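Local structure of GDSL-like protein (Roseburia intestinalis L1-82, 6HFZ) at residues F86-A91 with E236-H241; H116-Y121 with P229-T234; L282-C287 with V364-S369; V291-S296 with E331-L336. The protein removes acetyl groups from acetylated mannans, working as a two-domain esterase whose GDSL-like part belongs to the SGNH hydrolase clan. All blocks are in the same frame, centred on the assembly; numbering follows the deposited sequence.

Contact 1 (F86-A91 with E236-H241); sequences FGVARA and EKSIRH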
loop_
_atom_site.group_PDB
_atom_site.type_symbol
_atom_site.label_atom_id
_atom_site.label_comp_id
_atom_site.label_asym_id
_atom_site.label_seq_id
_atom_site.Cartn_x
_atom_site.Cartn_y
_atom_site.Cartn_z
ATOM N N PHE A 86 3.794 -4.187 -1.098
ATOM C CA PHE A 86 3.300 -4.744 0.179
ATOM C C PHE A 86 1.778 -4.937 0.112
ATOM O O PHE A 86 1.241 -5.949 0.569
ATOM C CB PHE A 86 3.761 -3.888 1.334
ATOM C CG PHE A 86 3.386 -4.391 2.711
ATOM C CD1 PHE A 86 3.269 -5.747 2.987
ATOM C CD2 PHE A 86 3.220 -3.501 3.750
ATOM C CE1 PHE A 86 2.951 -6.200 4.261
ATOM C CE2 PHE A 86 2.915 -3.957 5.027
ATOM C CZ PHE A 86 2.783 -5.307 5.276
ATOM N N GLY A 87 1.074 -3.980 -0.526
ATOM C CA GLY A 87 -0.394 -4.067 -0.649
ATOM C C GLY A 87 -0.916 -5.388 -1.213
ATOM O O GLY A 87 -1.885 -5.967 -0.675
ATOM N N VAL A 88 -0.341 -5.849 -2.307
ATOM C CA VAL A 88 -0.819 -7.108 -2.927
ATOM C C VAL A 88 -0.560 -8.307 -2.002
ATOM O O VAL A 88 -1.418 -9.223 -1.936
ATOM C CB VAL A 88 -0.278 -7.319 -4.365
ATOM C CG1 VAL A 88 1.219 -7.467 -4.344
ATOM C CG2 VAL A 88 -0.954 -8.487 -5.076
ATOM N N ALA A 89 0.533 -8.315 -1.253
ATOM C CA ALA A 89 0.886 -9.428 -0.314
ATOM C C ALA A 89 0.038 -9.408 0.956
ATOM O O ALA A 89 -0.061 -10.445 1.542
ATOM C CB ALA A 89 2.329 -9.328 0.094
ATOM N N ARG A 90 -0.445 -8.239 1.401
ATOM C CA ARG A 90 -1.237 -8.104 2.626
ATOM C C ARG A 90 -2.744 -7.975 2.327
ATOM O O ARG A 90 -3.548 -7.891 3.265
ATOM C CB ARG A 90 -0.732 -6.952 3.489
ATOM C CG ARG A 90 -1.092 -5.556 3.012
ATOM C CD ARG A 90 -0.239 -4.513 3.649
ATOM N NE ARG A 90 -0.545 -3.162 3.195
ATOM C CZ ARG A 90 -1.522 -2.379 3.631
ATOM N NH1 ARG A 90 -2.397 -2.841 4.513
ATOM N NH2 ARG A 90 -1.579 -1.112 3.207
ATOM N N ALA A 91 -3.126 -7.963 1.051
ATOM C CA ALA A 91 -4.499 -7.593 0.689
ATOM C C ALA A 91 -5.497 -8.585 1.311
ATOM O O ALA A 91 -6.516 -8.172 1.854
ATOM C CB ALA A 91 -4.666 -7.493 -0.816
ATOM N N GLU A 236 0.674 -10.936 -8.705
ATOM C CA GLU A 236 -0.705 -11.168 -8.314
ATOM C C GLU A 236 -0.823 -12.227 -7.213
ATOM O O GLU A 236 -1.657 -12.092 -6.302
ATOM C CB GLU A 236 -1.613 -11.517 -9.487
ATOM C CG GLU A 236 -3.101 -11.372 -9.148
ATOM C CD GLU A 236 -4.120 -11.699 -10.247
ATOM O OE1 GLU A 236 -5.319 -11.888 -9.902
ATOM O OE2 GLU A 236 -3.713 -11.757 -11.425
ATOM N N LYS A 237 -0.034 -13.292 -7.303
ATOM C CA LYS A 237 0.119 -14.200 -6.191
ATOM C C LYS A 237 1.380 -13.771 -5.431
ATOM O O LYS A 237 2.476 -13.872 -5.950
ATOM C CB LYS A 237 0.199 -15.654 -6.684
ATOM C CG LYS A 237 0.328 -16.626 -5.528
ATOM C CD LYS A 237 0.154 -18.107 -5.831
ATOM C CE LYS A 237 0.225 -18.907 -4.538
ATOM N NZ LYS A 237 0.828 -20.246 -4.757
ATOM N N SER A 238 1.201 -13.232 -4.231
ATOM C CA SER A 238 2.285 -12.726 -3.403
ATOM C C SER A 238 2.081 -13.254 -1.988
ATOM O O SER A 238 1.090 -12.920 -1.359
ATOM C CB SER A 238 2.363 -11.201 -3.397
ATOM O OG SER A 238 2.870 -10.662 -4.614
ATOM N N ILE A 239 2.976 -14.149 -1.538
ATOM C CA ILE A 239 2.765 -14.873 -0.298
ATOM C C ILE A 239 3.812 -14.451 0.727
ATOM O O ILE A 239 4.969 -14.615 0.497
ATOM C CB ILE A 239 2.793 -16.383 -0.589
ATOM C CG1 ILE A 239 1.588 -16.806 -1.430
ATOM C CG2 ILE A 239 2.898 -17.184 0.709
ATOM C CD1 ILE A 239 0.263 -16.569 -0.776
ATOM N N ARG A 240 3.409 -13.873 1.857
ATOM C CA ARG A 240 4.394 -13.582 2.890
ATOM C C ARG A 240 4.736 -14.862 3.667
ATOM O O ARG A 240 3.838 -15.631 4.035
ATOM C CB ARG A 240 3.870 -12.610 3.939
ATOM C CG ARG A 240 3.890 -11.157 3.541
ATOM C CD ARG A 240 3.231 -10.302 4.614
ATOM N NE ARG A 240 1.805 -10.577 4.814
ATOM C CZ ARG A 240 1.042 -9.881 5.653
ATOM N NH1 ARG A 240 1.569 -8.877 6.329
ATOM N NH2 ARG A 240 -0.240 -10.178 5.788
ATOM N N HIS A 241 6.012 -15.045 3.934
ATOM C CA HIS A 241 6.560 -16.110 4.809
ATOM C C HIS A 241 6.953 -15.419 6.113
ATOM O O HIS A 241 7.880 -14.581 6.136
ATOM C CB HIS A 241 7.721 -16.846 4.128
ATOM C CG HIS A 241 7.313 -17.555 2.892
ATOM N ND1 HIS A 241 7.067 -18.934 2.868
ATOM C CD2 HIS A 241 7.041 -17.100 1.649
ATOM C CE1 HIS A 241 6.703 -19.283 1.662
ATOM N NE2 HIS A 241 6.667 -18.192 0.900
HETATM O O HOH W 1 0.790 -12.972 2.251
#
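Where the hydrolase domain of this two-domain esterase meets its beta-rich partner, helix 84-96 lies across strand 237-241, with Ala89 seated on Ser238 and Arg240 reaching over the helix. The segment axes approach to 7.1 Å and make an angle of 77°, so the helix runs nearly crosswise to the strand and small residues mark the crossing. Ala89 CB rests 4.0 Å from Ser238 CB, and Val88 CG1 comes to 3.6 Å from Ser238 OG, a hydroxyl whose own polar partners are Tyr235 O and the side chain of Ser369. The strand is an element of the antiparallel sheet that also holds strand 361-370, and Ile367 of that neighbour packs on Ala89 too; the contact is thus a helix laid on the face of a sheet. Arg240 widens it. Its chain turns at CD, where chi3 of -64° swings NE round, and the guanidinium then straddles two helix residues. Arg240 NH1 meets Phe86 CE1 at the ring edge, 3.7 Å away and close to the ring plane, with the two flat groups turned 65° apart. Arg90 CB lies above one face of the same guanidinium, offset toward its rim. Meanwhile Arg90 CD sits 3.3 Å above the centre of the Phe86 ring, and Arg90 NH1 forms a salt bridge with Asp94. The polar link between the segments runs through water 1, which accepts from Arg240 N and donates to Ala89 O, both at 2.8 Å.

Contact 2 (H116-Y121 with P229-T234); sequences HFMETY and PLTKNT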
loop_
_atom_site.group_PDB
_atom_site.type_symbol
_atom_site.label_atom_id
_atom_site.label_comp_id
_atom_site.label_asym_id
_atom_site.label_seq_id
_atom_site.Cartn_x
_atom_site.Cartn_y
_atom_site.Cartn_z
ATOM N N HIS A 116 8.254 -1.605 -12.618
ATOM C CA HIS A 116 8.170 -2.501 -11.455
ATOM C C HIS A 116 6.868 -2.247 -10.678
ATOM O O HIS A 116 6.131 -3.189 -10.407
ATOM C CB HIS A 116 9.404 -2.314 -10.566
ATOM C CG HIS A 116 9.303 -3.025 -9.266
ATOM N ND1 HIS A 116 9.438 -4.402 -9.153
ATOM C CD2 HIS A 116 9.019 -2.568 -8.023
ATOM C CE1 HIS A 116 9.240 -4.748 -7.893
ATOM N NE2 HIS A 116 8.999 -3.644 -7.181
ATOM N N PHE A 117 6.614 -0.986 -10.301
ATOM C CA PHE A 117 5.408 -0.613 -9.575
ATOM C C PHE A 117 4.143 -0.686 -10.435
ATOM O O PHE A 117 3.055 -0.961 -9.912
ATOM C CB PHE A 117 5.640 0.718 -8.836
ATOM C CG PHE A 117 6.543 0.544 -7.639
ATOM C CD1 PHE A 117 6.130 -0.185 -6.527
ATOM C CD2 PHE A 117 7.822 1.097 -7.624
ATOM C CE1 PHE A 117 6.988 -0.392 -5.459
ATOM C CE2 PHE A 117 8.663 0.925 -6.532
ATOM C CZ PHE A 117 8.243 0.182 -5.452
HETATM N N MSE A 118 4.252 -0.468 -11.750
HETATM C CA MSE A 118 3.118 -0.743 -12.624
HETATM C C MSE A 118 2.707 -2.208 -12.461
HETATM O O MSE A 118 1.513 -2.521 -12.379
HETATM C CB MSE A 118 3.280 -0.432 -14.112
HETATM C CG MSE A 118 1.916 -0.435 -14.741
HETATM SE SE MSE A 118 1.973 0.334 -16.559
HETATM C CE MSE A 118 3.755 -0.342 -17.067
ATOM N N GLU A 119 3.701 -3.093 -12.398
ATOM C CA GLU A 119 3.448 -4.530 -12.300
ATOM C C GLU A 119 2.862 -4.908 -10.930
ATOM O O GLU A 119 1.881 -5.649 -10.866
ATOM C CB GLU A 119 4.737 -5.300 -12.606
ATOM C CG GLU A 119 4.497 -6.791 -12.771
ATOM C CD GLU A 119 5.707 -7.638 -13.158
ATOM O OE1 GLU A 119 6.813 -7.081 -13.360
ATOM O OE2 GLU A 119 5.564 -8.856 -13.222
ATOM N N THR A 120 3.433 -4.371 -9.848
ATOM C CA THR A 120 2.902 -4.665 -8.512
ATOM C C THR A 120 1.478 -4.102 -8.371
ATOM O O THR A 120 0.593 -4.760 -7.808
ATOM C CB THR A 120 3.835 -4.251 -7.372
ATOM O OG1 THR A 120 3.942 -2.819 -7.379
ATOM C CG2 THR A 120 5.228 -4.835 -7.486
ATOM N N TYR A 121 1.242 -2.855 -8.791
ATOM C CA TYR A 121 -0.109 -2.267 -8.740
ATOM C C TYR A 121 -1.120 -3.060 -9.577
ATOM O O TYR A 121 -2.264 -3.230 -9.155
ATOM C CB TYR A 121 -0.002 -0.831 -9.211
ATOM C CG TYR A 121 -1.127 0.111 -8.934
ATOM C CD1 TYR A 121 -1.162 0.807 -7.741
ATOM C CD2 TYR A 121 -2.015 0.466 -9.945
ATOM C CE1 TYR A 121 -2.090 1.799 -7.526
ATOM C CE2 TYR A 121 -2.956 1.451 -9.738
ATOM C CZ TYR A 121 -2.990 2.116 -8.522
ATOM O OH TYR A 121 -3.857 3.156 -8.303
ATOM N N PRO A 229 -3.773 -9.438 -18.485
ATOM C CA PRO A 229 -2.955 -8.371 -17.894
ATOM C C PRO A 229 -2.129 -7.583 -18.915
ATOM O O PRO A 229 -1.799 -8.068 -19.975
ATOM C CB PRO A 229 -2.038 -9.069 -16.883
ATOM C CG PRO A 229 -2.167 -10.568 -17.180
ATOM C CD PRO A 229 -3.431 -10.772 -17.982
ATOM N N LEU A 230 -1.879 -6.316 -18.593
ATOM C CA LEU A 230 -1.076 -5.433 -19.383
ATOM C C LEU A 230 0.423 -5.711 -19.169
ATOM O O LEU A 230 1.196 -5.717 -20.108
ATOM C CB LEU A 230 -1.471 -4.007 -18.966
ATOM C CG LEU A 230 -0.858 -2.891 -19.791
ATOM C CD1 LEU A 230 -1.302 -3.037 -21.247
ATOM C CD2 LEU A 230 -1.268 -1.539 -19.228
ATOM N N THR A 231 0.842 -5.972 -17.923
ATOM C CA THR A 231 2.209 -6.321 -17.586
ATOM C C THR A 231 2.364 -7.840 -17.507
ATOM O O THR A 231 1.400 -8.580 -17.712
ATOM C CB THR A 231 2.640 -5.637 -16.271
ATOM O OG1 THR A 231 2.051 -6.362 -15.188
ATOM C CG2 THR A 231 2.168 -4.196 -16.224
ATOM N N LYS A 232 3.583 -8.302 -17.175
ATOM C CA LYS A 232 3.859 -9.742 -16.898
ATOM C C LYS A 232 3.070 -10.259 -15.675
ATOM O O LYS A 232 2.873 -11.466 -15.520
ATOM C CB LYS A 232 5.346 -9.957 -16.641
ATOM C CG LYS A 232 6.243 -9.746 -17.851
ATOM C CD LYS A 232 7.665 -10.174 -17.565
ATOM C CE LYS A 232 8.638 -9.717 -18.634
ATOM N NZ LYS A 232 8.438 -10.434 -19.915
ATOM N N ASN A 233 2.611 -9.346 -14.816
ATOM C CA ASN A 233 1.690 -9.617 -13.743
ATOM C C ASN A 233 2.217 -10.734 -12.824
ATOM O O ASN A 233 1.457 -11.578 -12.386
ATOM C CB ASN A 233 0.300 -9.949 -14.264
ATOM C CG ASN A 233 -0.716 -10.083 -13.166
ATOM O OD1 ASN A 233 -0.743 -9.262 -12.236
ATOM N ND2 ASN A 233 -1.523 -11.138 -13.245
ATOM N N THR A 234 3.509 -10.687 -12.483
ATOM C CA THR A 234 4.113 -11.745 -11.676
ATOM C C THR A 234 3.981 -11.507 -10.161
ATOM O O THR A 234 4.645 -12.210 -9.383
ATOM C CB THR A 234 5.560 -11.993 -12.123
ATOM O OG1 THR A 234 6.411 -10.902 -11.825
ATOM C CG2 THR A 234 5.667 -12.292 -13.603
HETATM O O HOH W 2 1.485 -8.481 -10.733
HETATM O O HOH W 3 5.999 -6.356 -16.664
#
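Glu119 lays its CG over the hydroxyl of Thr231, 3.5 Å from OG1, and then carries its carboxylate on to Thr234. With CG anti to the backbone N (chi1 -170°) and the chain extended beyond it, the acid reaches from the helix into a turn of the loop 229-234. OE2 is gripped twice there. Thr234 N donates to the anti lone pair of Glu119 OE2 at 2.8 Å in a fairly straight bond of 162°, while Thr234 OG1 donates to Glu119 OE2 at 2.6 Å from above the carboxylate plane. One buried residue therefore offers both a backbone and a side-chain donor to a single oxygen, which should fix the rotation of the carboxylate; OE1 has its own partner in His338 NE2. The turn is held by Asn233 N, which donates to Thr231 OG1 at 3.1 Å, an ST turn, and Asn233 itself adopts a left-handed backbone conformation. A water-mediated link is added by water 2, donating to Glu119 O and to Asn233 OD1; Asn233 ND2 turns to Glu236 OE2. Helix 115-129 supplies further partners for the loop, since Glu122 bonds both Thr231 OG1 and Leu230 N; selenomethionine Met118 sets CG against Thr231 CG2 and also touches helix 152-161, and Thr234 is also joined to Asn288 at the start of strand 288-295, just before the loop enters strand 237-241.

Contact 3 (L282-C287 with V364-S369); sequences LDVEGC and VSVIGS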
loop_
_atom_site.group_PDB
_atom_site.type_symbol
_atom_site.label_atom_id
_atom_site.label_comp_id
_atom_site.label_asym_id
_atom_site.label_seq_id
_atom_site.Cartn_x
_atom_site.Cartn_y
_atom_site.Cartn_z
ATOM N N LEU A 282 14.691 -20.148 4.963
ATOM C CA LEU A 282 13.330 -20.263 4.527
ATOM C C LEU A 282 13.316 -20.891 3.142
ATOM O O LEU A 282 14.156 -20.550 2.325
ATOM C CB LEU A 282 12.691 -18.873 4.386
ATOM C CG LEU A 282 12.747 -17.949 5.591
ATOM C CD1 LEU A 282 13.942 -17.029 5.571
ATOM C CD2 LEU A 282 11.451 -17.143 5.692
ATOM N N ASP A 283 12.286 -21.701 2.886
ATOM C CA ASP A 283 11.881 -22.144 1.574
ATOM C C ASP A 283 10.800 -21.192 1.045
ATOM O O ASP A 283 9.775 -21.014 1.686
ATOM C CB ASP A 283 11.269 -23.551 1.630
ATOM C CG ASP A 283 12.242 -24.661 2.007
ATOM O OD1 ASP A 283 13.461 -24.445 1.874
ATOM O OD2 ASP A 283 11.763 -25.740 2.429
ATOM N N VAL A 284 11.055 -20.583 -0.120
ATOM C CA VAL A 284 10.152 -19.575 -0.676
ATOM C C VAL A 284 9.934 -19.858 -2.163
ATOM O O VAL A 284 10.852 -19.673 -2.960
ATOM C CB VAL A 284 10.680 -18.148 -0.457
ATOM C CG1 VAL A 284 9.660 -17.134 -0.982
ATOM C CG2 VAL A 284 11.048 -17.880 1.018
ATOM N N GLU A 285 8.699 -20.239 -2.501
ATOM C CA GLU A 285 8.274 -20.518 -3.868
ATOM C C GLU A 285 7.893 -19.214 -4.600
ATOM O O GLU A 285 7.191 -18.338 -4.053
ATOM C CB GLU A 285 7.085 -21.480 -3.882
ATOM C CG GLU A 285 6.841 -22.102 -5.248
ATOM C CD GLU A 285 5.902 -23.311 -5.293
ATOM O OE1 GLU A 285 5.719 -23.862 -6.391
ATOM O OE2 GLU A 285 5.365 -23.710 -4.242
ATOM N N GLY A 286 8.338 -19.114 -5.850
ATOM C CA GLY A 286 7.933 -18.056 -6.775
ATOM C C GLY A 286 9.027 -17.751 -7.782
ATOM O O GLY A 286 10.104 -18.311 -7.713
ATOM N N CYS A 287 8.751 -16.812 -8.697
ATOM C CA CYS A 287 9.769 -16.265 -9.582
ATOM C C CYS A 287 10.341 -14.957 -9.043
ATOM O O CYS A 287 11.394 -14.511 -9.545
ATOM C CB CYS A 287 9.257 -16.058 -11.003
ATOM S SG CYS A 287 7.881 -14.892 -11.148
ATOM N N VAL A 364 10.813 -8.932 9.057
ATOM C CA VAL A 364 9.374 -8.971 9.119
ATOM C C VAL A 364 8.842 -10.137 8.265
ATOM O O VAL A 364 7.982 -10.910 8.684
ATOM C CB VAL A 364 8.757 -7.629 8.690
ATOM C CG1 VAL A 364 7.226 -7.718 8.600
ATOM C CG2 VAL A 364 9.229 -6.476 9.583
ATOM N N SER A 365 9.325 -10.300 7.026
ATOM C CA SER A 365 8.813 -11.320 6.146
ATOM C C SER A 365 9.789 -11.549 4.998
ATOM O O SER A 365 10.574 -10.664 4.687
ATOM C CB SER A 365 7.446 -10.972 5.540
ATOM O OG SER A 365 7.566 -10.042 4.432
ATOM N N VAL A 366 9.686 -12.732 4.368
ATOM C CA VAL A 366 10.196 -12.880 2.974
ATOM C C VAL A 366 8.998 -13.170 2.076
ATOM O O VAL A 366 8.140 -14.008 2.410
ATOM C CB VAL A 366 11.256 -13.995 2.866
ATOM C CG1 VAL A 366 11.754 -14.117 1.423
ATOM C CG2 VAL A 366 12.407 -13.758 3.844
ATOM N N ILE A 367 8.873 -12.457 0.947
ATOM C CA ILE A 367 7.680 -12.583 0.099
ATOM C C ILE A 367 8.047 -13.305 -1.198
ATOM O O ILE A 367 8.943 -12.898 -1.918
ATOM C CB ILE A 367 7.025 -11.222 -0.212
ATOM C CG1 ILE A 367 6.588 -10.484 1.055
ATOM C CG2 ILE A 367 5.859 -11.383 -1.185
ATOM C CD1 ILE A 367 6.217 -9.007 0.858
ATOM N N GLY A 368 7.305 -14.362 -1.499
ATOM C CA GLY A 368 7.436 -15.042 -2.746
ATOM C C GLY A 368 6.262 -14.718 -3.647
ATOM O O GLY A 368 5.104 -14.812 -3.212
ATOM N N SER A 369 6.547 -14.421 -4.919
ATOM C CA SER A 369 5.512 -14.023 -5.836
ATOM C C SER A 369 5.602 -14.811 -7.135
ATOM O O SER A 369 6.700 -15.155 -7.564
ATOM C CB SER A 369 5.616 -12.553 -6.102
ATOM O OG SER A 369 5.560 -11.831 -4.889
HETATM O O HOH W 4 4.279 -17.514 -5.140
#
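Packing between two sheets of the beta-rich domain, rather than pairing within one, brings Val284 and Leu282 of strand 279-286 against Val366 of strand 361-370. The segments run in roughly the same direction, 30° apart, and their axes approach to 5.1 Å. Val284 CG2 touches Val366 CG1 at 3.9 Å, and the other methyl of Val366, CG2, is met by both CD1 and CD2 of Leu282. Val284 CG1, anti to the backbone N (chi1 -177°), falls onto the backbone of Gly368, 3.5 Å from CA. Toward the far end the strands close in. Glu285 O receives a CA-H...O contact from Gly368 CA, and Gly286 CA lies 3.2 Å from Ser369 O. The backbone angles of Gly286, and Ser369 O so close by, suit a residue without a side chain. Immediately after it, Cys287 N donates to Ser369 O at 2.9 Å; the donor lies in the plane of the Ser369 carbonyl, but the angle at hydrogen is only 131°. Water 4 donates to Glu285 O and, weakly, to Gly368 O. In this protein the layers thus close at Cys287 and Ser369, while the apolar side chains held between two facing sheets are characteristic of a beta sandwich.

Contact 4 (V291-S296 with E331-L336); sequences VQYRKS and ELDTIL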
loop_
_atom_site.group_PDB
_atom_site.type_symbol
_atom_site.label_atom_id
_atom_site.label_comp_id
_atom_site.label_asym_id
_atom_site.label_seq_id
_atom_site.Cartn_x
_atom_site.Cartn_y
_atom_site.Cartn_z
ATOM N N VAL A 291 12.103 -8.938 0.469
ATOM C CA VAL A 291 12.280 -9.074 1.922
ATOM C C VAL A 291 11.846 -7.788 2.619
ATOM O O VAL A 291 12.147 -6.675 2.161
ATOM C CB VAL A 291 13.742 -9.421 2.231
ATOM C CG1 VAL A 291 14.698 -8.340 1.737
ATOM C CG2 VAL A 291 13.979 -9.640 3.716
ATOM N N GLN A 292 11.135 -7.955 3.749
ATOM C CA GLN A 292 10.722 -6.844 4.562
ATOM C C GLN A 292 11.504 -6.840 5.880
ATOM O O GLN A 292 11.635 -7.880 6.506
ATOM C CB GLN A 292 9.242 -6.955 4.907
ATOM C CG GLN A 292 8.286 -6.626 3.774
ATOM C CD GLN A 292 6.888 -6.615 4.359
ATOM O OE1 GLN A 292 6.406 -7.655 4.825
ATOM N NE2 GLN A 292 6.270 -5.439 4.396
ATOM N N TYR A 293 11.958 -5.664 6.320
ATOM C CA TYR A 293 12.769 -5.543 7.526
ATOM C C TYR A 293 12.725 -4.107 8.047
ATOM O O TYR A 293 12.392 -3.187 7.294
ATOM C CB TYR A 293 14.242 -5.934 7.278
ATOM C CG TYR A 293 14.973 -5.105 6.227
ATOM C CD1 TYR A 293 14.773 -5.309 4.859
ATOM C CD2 TYR A 293 15.891 -4.128 6.593
ATOM C CE1 TYR A 293 15.461 -4.569 3.894
ATOM C CE2 TYR A 293 16.566 -3.366 5.640
ATOM C CZ TYR A 293 16.350 -3.582 4.290
ATOM O OH TYR A 293 17.061 -2.869 3.347
ATOM N N ARG A 294 13.109 -3.928 9.319
ATOM C CA ARG A 294 13.068 -2.610 9.893
ATOM C C ARG A 294 14.324 -1.811 9.530
ATOM O O ARG A 294 15.452 -2.295 9.659
ATOM C CB ARG A 294 12.954 -2.675 11.419
ATOM C CG ARG A 294 13.007 -1.316 12.118
ATOM C CD ARG A 294 12.605 -1.493 13.582
ATOM N NE ARG A 294 13.456 -2.399 14.351
ATOM C CZ ARG A 294 13.053 -3.112 15.391
ATOM N NH1 ARG A 294 11.787 -3.054 15.796
ATOM N NH2 ARG A 294 13.874 -3.967 15.986
ATOM N N LYS A 295 14.111 -0.535 9.168
ATOM C CA LYS A 295 15.134 0.477 9.160
ATOM C C LYS A 295 14.811 1.431 10.324
ATOM O O LYS A 295 13.746 2.055 10.362
ATOM C CB LYS A 295 15.182 1.198 7.809
ATOM C CG LYS A 295 15.902 0.455 6.698
ATOM C CD LYS A 295 16.054 1.252 5.442
ATOM C CE LYS A 295 16.834 0.491 4.395
ATOM N NZ LYS A 295 16.644 1.047 3.032
ATOM N N SER A 296 15.732 1.485 11.291
ATOM C CA SER A 296 15.533 2.060 12.604
ATOM C C SER A 296 16.124 3.472 12.659
ATOM O O SER A 296 17.220 3.715 12.199
ATOM C CB SER A 296 16.142 1.161 13.669
ATOM O OG SER A 296 16.166 1.837 14.927
ATOM N N GLU A 331 10.966 -1.448 5.488
ATOM C CA GLU A 331 11.599 -1.508 4.200
ATOM C C GLU A 331 11.140 -2.771 3.465
ATOM O O GLU A 331 10.924 -3.836 4.081
ATOM C CB GLU A 331 13.114 -1.424 4.343
ATOM C CG GLU A 331 13.846 -1.323 3.003
ATOM C CD GLU A 331 13.412 -0.135 2.151
ATOM O OE1 GLU A 331 13.988 0.938 2.361
ATOM O OE2 GLU A 331 12.442 -0.253 1.332
ATOM N N LEU A 332 11.032 -2.669 2.131
ATOM C CA LEU A 332 10.786 -3.846 1.280
ATOM C C LEU A 332 11.736 -3.764 0.089
ATOM O O LEU A 332 11.595 -2.844 -0.733
ATOM C CB LEU A 332 9.327 -3.870 0.842
ATOM C CG LEU A 332 8.818 -5.158 0.191
ATOM C CD1 LEU A 332 7.303 -5.228 0.253
ATOM C CD2 LEU A 332 9.302 -5.316 -1.238
ATOM N N ASP A 333 12.664 -4.709 0.001
ATOM C CA ASP A 333 13.668 -4.719 -1.055
ATOM C C ASP A 333 13.398 -5.894 -1.967
ATOM O O ASP A 333 13.227 -7.062 -1.498
ATOM C CB ASP A 333 15.097 -4.799 -0.519
ATOM C CG ASP A 333 15.661 -3.597 0.211
ATOM O OD1 ASP A 333 15.206 -2.465 -0.034
ATOM O OD2 ASP A 333 16.646 -3.801 0.972
ATOM N N THR A 334 13.393 -5.637 -3.280
ATOM C CA THR A 334 13.196 -6.729 -4.228
ATOM C C THR A 334 14.556 -7.379 -4.490
ATOM O O THR A 334 15.487 -6.654 -4.853
ATOM C CB THR A 334 12.539 -6.277 -5.544
ATOM O OG1 THR A 334 11.263 -5.697 -5.265
ATOM C CG2 THR A 334 12.337 -7.438 -6.501
ATOM N N ILE A 335 14.673 -8.689 -4.245
ATOM C CA ILE A 335 15.990 -9.396 -4.281
ATOM C C ILE A 335 16.152 -10.161 -5.594
ATOM O O ILE A 335 17.257 -10.161 -6.161
ATOM C CB ILE A 335 16.171 -10.313 -3.050
ATOM C CG1 ILE A 335 15.998 -9.561 -1.731
ATOM C CG2 ILE A 335 17.513 -11.008 -3.090
ATOM C CD1 ILE A 335 16.799 -8.298 -1.640
ATOM N N LEU A 336 15.098 -10.872 -6.006
ATOM C CA LEU A 336 15.010 -11.632 -7.247
ATOM C C LEU A 336 13.757 -11.156 -7.976
ATOM O O LEU A 336 12.688 -11.148 -7.365
ATOM C CB LEU A 336 14.860 -13.131 -6.965
ATOM C CG LEU A 336 14.803 -14.029 -8.207
ATOM C CD1 LEU A 336 16.120 -13.942 -8.990
ATOM C CD2 LEU A 336 14.484 -15.466 -7.848
HETATM O O HOH W 5 16.801 -0.659 0.668
#
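Glu331 begins the segment with its backbone paired to Tyr293 and its side chain lying beside the tyrosine, pointing the same way. This antiparallel hydrogen-bonded pair exchanges Tyr293 N to Glu331 O and Glu331 N to Tyr293 O. Glu331 CB stands over one face of the phenol ring, 4.0 Å from its centroid and 15° off the normal, a CH-pi contact. A turn at chi2 (57°) sends CD away from the extended course, and Glu331 OE1 forms a salt bridge with Lys295 NZ at 2.7 Å and a second with Lys329; OE2 takes the backbone N of Leu332. At Leu332 the pair is non-hydrogen-bonded, and on the opposite face of the sheet its CG packs 3.9 Å from Gln292 CG. The strands meanwhile touch through CA-H...O contacts, including Gln292 CA to Glu331 O at 3.1 Å. Asp333 returns to the side of the sheet that carries Tyr293 and pairs its backbone with Val291 through two hydrogen bonds. Tyr293 OH donates to Asp333 OD2 at 2.6 Å; the oxygen sits at the edge of the ring, yet the hydroxyl approaches from above the carboxylate plane. Water 5 links Asp333 OD1, at a short 2.5 Å, to Lys295 NZ. Further on, Ile335 CG1 meets Val291 CG1 at 3.9 Å. Lysine, two acids, phenol and water thus make a connected polar network on one face, in which Lys295, bonded to one carboxylate and water-linked to the other, probably offsets their charge.

How the contacts relate
Contacts 1, 3 and 4 converge on one antiparallel sheet. Strand 361-370 joins them: Ile239 N and His241 N bond to Gly368 O and Val366 O, each at 2.8 Å, tying contact 1 to contact 3, whose centre is about 10 Å away. Ser365 OG and Gln292 OE1, 2.7 Å apart, link contact 3 to contact 4, and Phe86 CD1 of contact 1 packs on Gln292 NE2 of contact 4 at 3.3 Å. Contact 2 continues the domain junction at about 13 Å from contact 1, centre to centre, its loop leading directly into strand 237-241. The probable Ser-His-Asp triad of the hydrolase domain, Ser41, His193 and Asp190, contributes no residue to these segments.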